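Local coordinates for RabGAP/TBC protein (Chlamydomonas reinhardtii, PDB 4P17) that probably acts as a flagellar GTPase-activating protein for Rab GTPases through its TBC domain, although its function has not been established, at residues 136-141 / 156-161. Numbering follows the deposited sequence.
Sequences RVLQAY and TIVGLM
Tyr-141 OH, hydrogen-bonded to Glu-181 OE2 and Asn-145 ND2, belongs to the residue one helical turn beyond Val-137, whose side chain meets Val-158 between two consecutive helices, 128-144 and 153-164, of the all-helical TBC domain. The backbone makes the same step, with Tyr-141 N donating to Val-137 O at 2.9 Å. No hydrogen bond crosses between 136-141 and 156-161; three buried aliphatic side chains make the whole contact, which buries 128 Å² in all. The backbones come nearest at Leu-138 and Val-158, whose CA atoms lie 7.6 Å apart. Val-158 points at the other helix and divides its two methyls between neighbouring residues there. With chi1 at 166°, its CG1 is trans to the backbone N and reaches Val-137, touching CG1 at 3.7 Å and CB at 3.9 Å. Val-137 also points across, but the two valines meet at a slant rather than head-on. Leu-138 leaves its helix more to the flank, and its branched end supplies the contact. Nearby, Leu-176 of helix 169-183 packs on Val-158 and Tyr-95 of helix 94-102 on Val-137, so two further helices also contribute to the apolar core here. Leu-138 and Val-158 run past each other in opposite senses, bringing CD2 of Leu-138 to 3.8 Å from CG2 of Val-158.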
loop_
_atom_site.group_PDB
_atom_site.type_symbol
_atom_site.label_atom_id
_atom_site.label_comp_id
_atom_site.label_asym_id
_atom_site.label_seq_id
_atom_site.Cartn_x
_atom_site.Cartn_y
_atom_site.Cartn_z
ATOM N N ARG A 136 -2.616 -19.227 -2.487
ATOM C CA ARG A 136 -2.576 -19.527 -3.915
ATOM C C ARG A 136 -1.866 -18.427 -4.692
ATOM O O ARG A 136 -0.963 -18.685 -5.470
ATOM C CB ARG A 136 -3.988 -19.734 -4.458
ATOM C CG ARG A 136 -4.507 -21.139 -4.234
ATOM C CD ARG A 136 -5.770 -21.431 -5.063
ATOM N NE ARG A 136 -6.853 -20.519 -4.739
ATOM C CZ ARG A 136 -7.756 -20.737 -3.791
ATOM N NH1 ARG A 136 -7.719 -21.837 -3.050
ATOM N NH2 ARG A 136 -8.706 -19.847 -3.571
ATOM N N VAL A 137 -2.216 -17.178 -4.415
ATOM C CA VAL A 137 -1.594 -16.078 -5.153
ATOM C C VAL A 137 -0.096 -16.033 -4.906
ATOM O O VAL A 137 0.705 -15.856 -5.840
ATOM C CB VAL A 137 -2.224 -14.749 -4.757
ATOM C CG1 VAL A 137 -1.450 -13.557 -5.363
ATOM C CG2 VAL A 137 -3.661 -14.740 -5.193
ATOM N N LEU A 138 0.295 -16.201 -3.645
ATOM C CA LEU A 138 1.691 -16.031 -3.294
ATOM C C LEU A 138 2.485 -17.206 -3.790
ATOM O O LEU A 138 3.565 -17.034 -4.321
ATOM C CB LEU A 138 1.884 -15.872 -1.806
ATOM C CG LEU A 138 1.413 -14.525 -1.242
ATOM C CD1 LEU A 138 1.145 -14.600 0.259
ATOM C CD2 LEU A 138 2.455 -13.477 -1.494
ATOM N N GLN A 139 1.931 -18.403 -3.677
ATOM C CA GLN A 139 2.669 -19.570 -4.142
ATOM C C GLN A 139 2.831 -19.477 -5.688
ATOM O O GLN A 139 3.901 -19.760 -6.235
ATOM C CB GLN A 139 1.954 -20.858 -3.698
ATOM C CG GLN A 139 0.814 -21.298 -4.615
ATOM C CD GLN A 139 -0.048 -22.406 -4.022
ATOM O OE1 GLN A 139 -0.136 -22.568 -2.794
ATOM N NE2 GLN A 139 -0.692 -23.173 -4.895
ATOM N N ALA A 140 1.779 -19.025 -6.364
ATOM C CA ALA A 140 1.797 -18.798 -7.804
ATOM C C ALA A 140 2.884 -17.800 -8.163
ATOM O O ALA A 140 3.680 -18.017 -9.085
ATOM C CB ALA A 140 0.442 -18.296 -8.289
ATOM N N TYR A 141 2.928 -16.686 -7.439
ATOM C CA TYR A 141 3.890 -15.665 -7.799
ATOM C C TYR A 141 5.327 -16.170 -7.568
ATOM O O TYR A 141 6.228 -15.867 -8.360
ATOM C CB TYR A 141 3.652 -14.361 -7.018
ATOM C CG TYR A 141 4.448 -13.274 -7.675
ATOM C CD1 TYR A 141 4.022 -12.717 -8.867
ATOM C CD2 TYR A 141 5.669 -12.870 -7.150
ATOM C CE1 TYR A 141 4.795 -11.757 -9.505
ATOM C CE2 TYR A 141 6.446 -11.917 -7.797
ATOM C CZ TYR A 141 5.998 -11.380 -8.959
ATOM O OH TYR A 141 6.766 -10.447 -9.604
ATOM N N THR A 156 1.038 -9.432 3.568
ATOM C CA THR A 156 -0.006 -8.466 3.879
ATOM C C THR A 156 -0.344 -7.598 2.648
ATOM O O THR A 156 -1.478 -7.173 2.474
ATOM C CB THR A 156 0.374 -7.569 5.112
ATOM O OG1 THR A 156 1.609 -6.896 4.882
ATOM C CG2 THR A 156 0.480 -8.432 6.399
ATOM N N ILE A 157 0.619 -7.374 1.760
ATOM C CA ILE A 157 0.320 -6.709 0.484
ATOM C C ILE A 157 -0.753 -7.465 -0.311
ATOM O O ILE A 157 -1.741 -6.915 -0.752
ATOM C CB ILE A 157 1.600 -6.569 -0.368
ATOM C CG1 ILE A 157 2.577 -5.609 0.321
ATOM C CG2 ILE A 157 1.273 -6.015 -1.764
ATOM C CD1 ILE A 157 3.908 -5.485 -0.348
ATOM N N VAL A 158 -0.574 -8.763 -0.492
ATOM C CA VAL A 158 -1.520 -9.489 -1.298
ATOM C C VAL A 158 -2.852 -9.616 -0.576
ATOM O O VAL A 158 -3.912 -9.647 -1.216
ATOM C CB VAL A 158 -0.971 -10.875 -1.680
ATOM C CG1 VAL A 158 -2.105 -11.768 -2.234
ATOM C CG2 VAL A 158 0.124 -10.709 -2.654
ATOM N N GLY A 159 -2.804 -9.652 0.757
ATOM C CA GLY A 159 -4.006 -9.697 1.557
ATOM C C GLY A 159 -4.837 -8.454 1.310
ATOM O O GLY A 159 -6.037 -8.526 1.091
ATOM N N LEU A 160 -4.202 -7.287 1.318
ATOM C CA LEU A 160 -4.962 -6.077 1.073
ATOM C C LEU A 160 -5.338 -5.973 -0.378
ATOM O O LEU A 160 -6.390 -5.451 -0.691
ATOM C CB LEU A 160 -4.191 -4.828 1.536
ATOM C CG LEU A 160 -4.870 -3.957 2.592
ATOM C CD1 LEU A 160 -5.272 -4.737 3.810
ATOM C CD2 LEU A 160 -3.882 -2.848 2.995
ATOM N N MET A 161 -4.500 -6.483 -1.283
ATOM C CA MET A 161 -4.882 -6.500 -2.680
ATOM C C MET A 161 -6.148 -7.339 -2.876
ATOM O O MET A 161 -7.085 -6.903 -3.551
ATOM C CB MET A 161 -3.758 -7.048 -3.546
ATOM C CG MET A 161 -2.613 -6.105 -3.764
ATOM S SD MET A 161 -1.501 -6.960 -4.905
ATOM C CE MET A 161 -0.189 -5.731 -5.067
#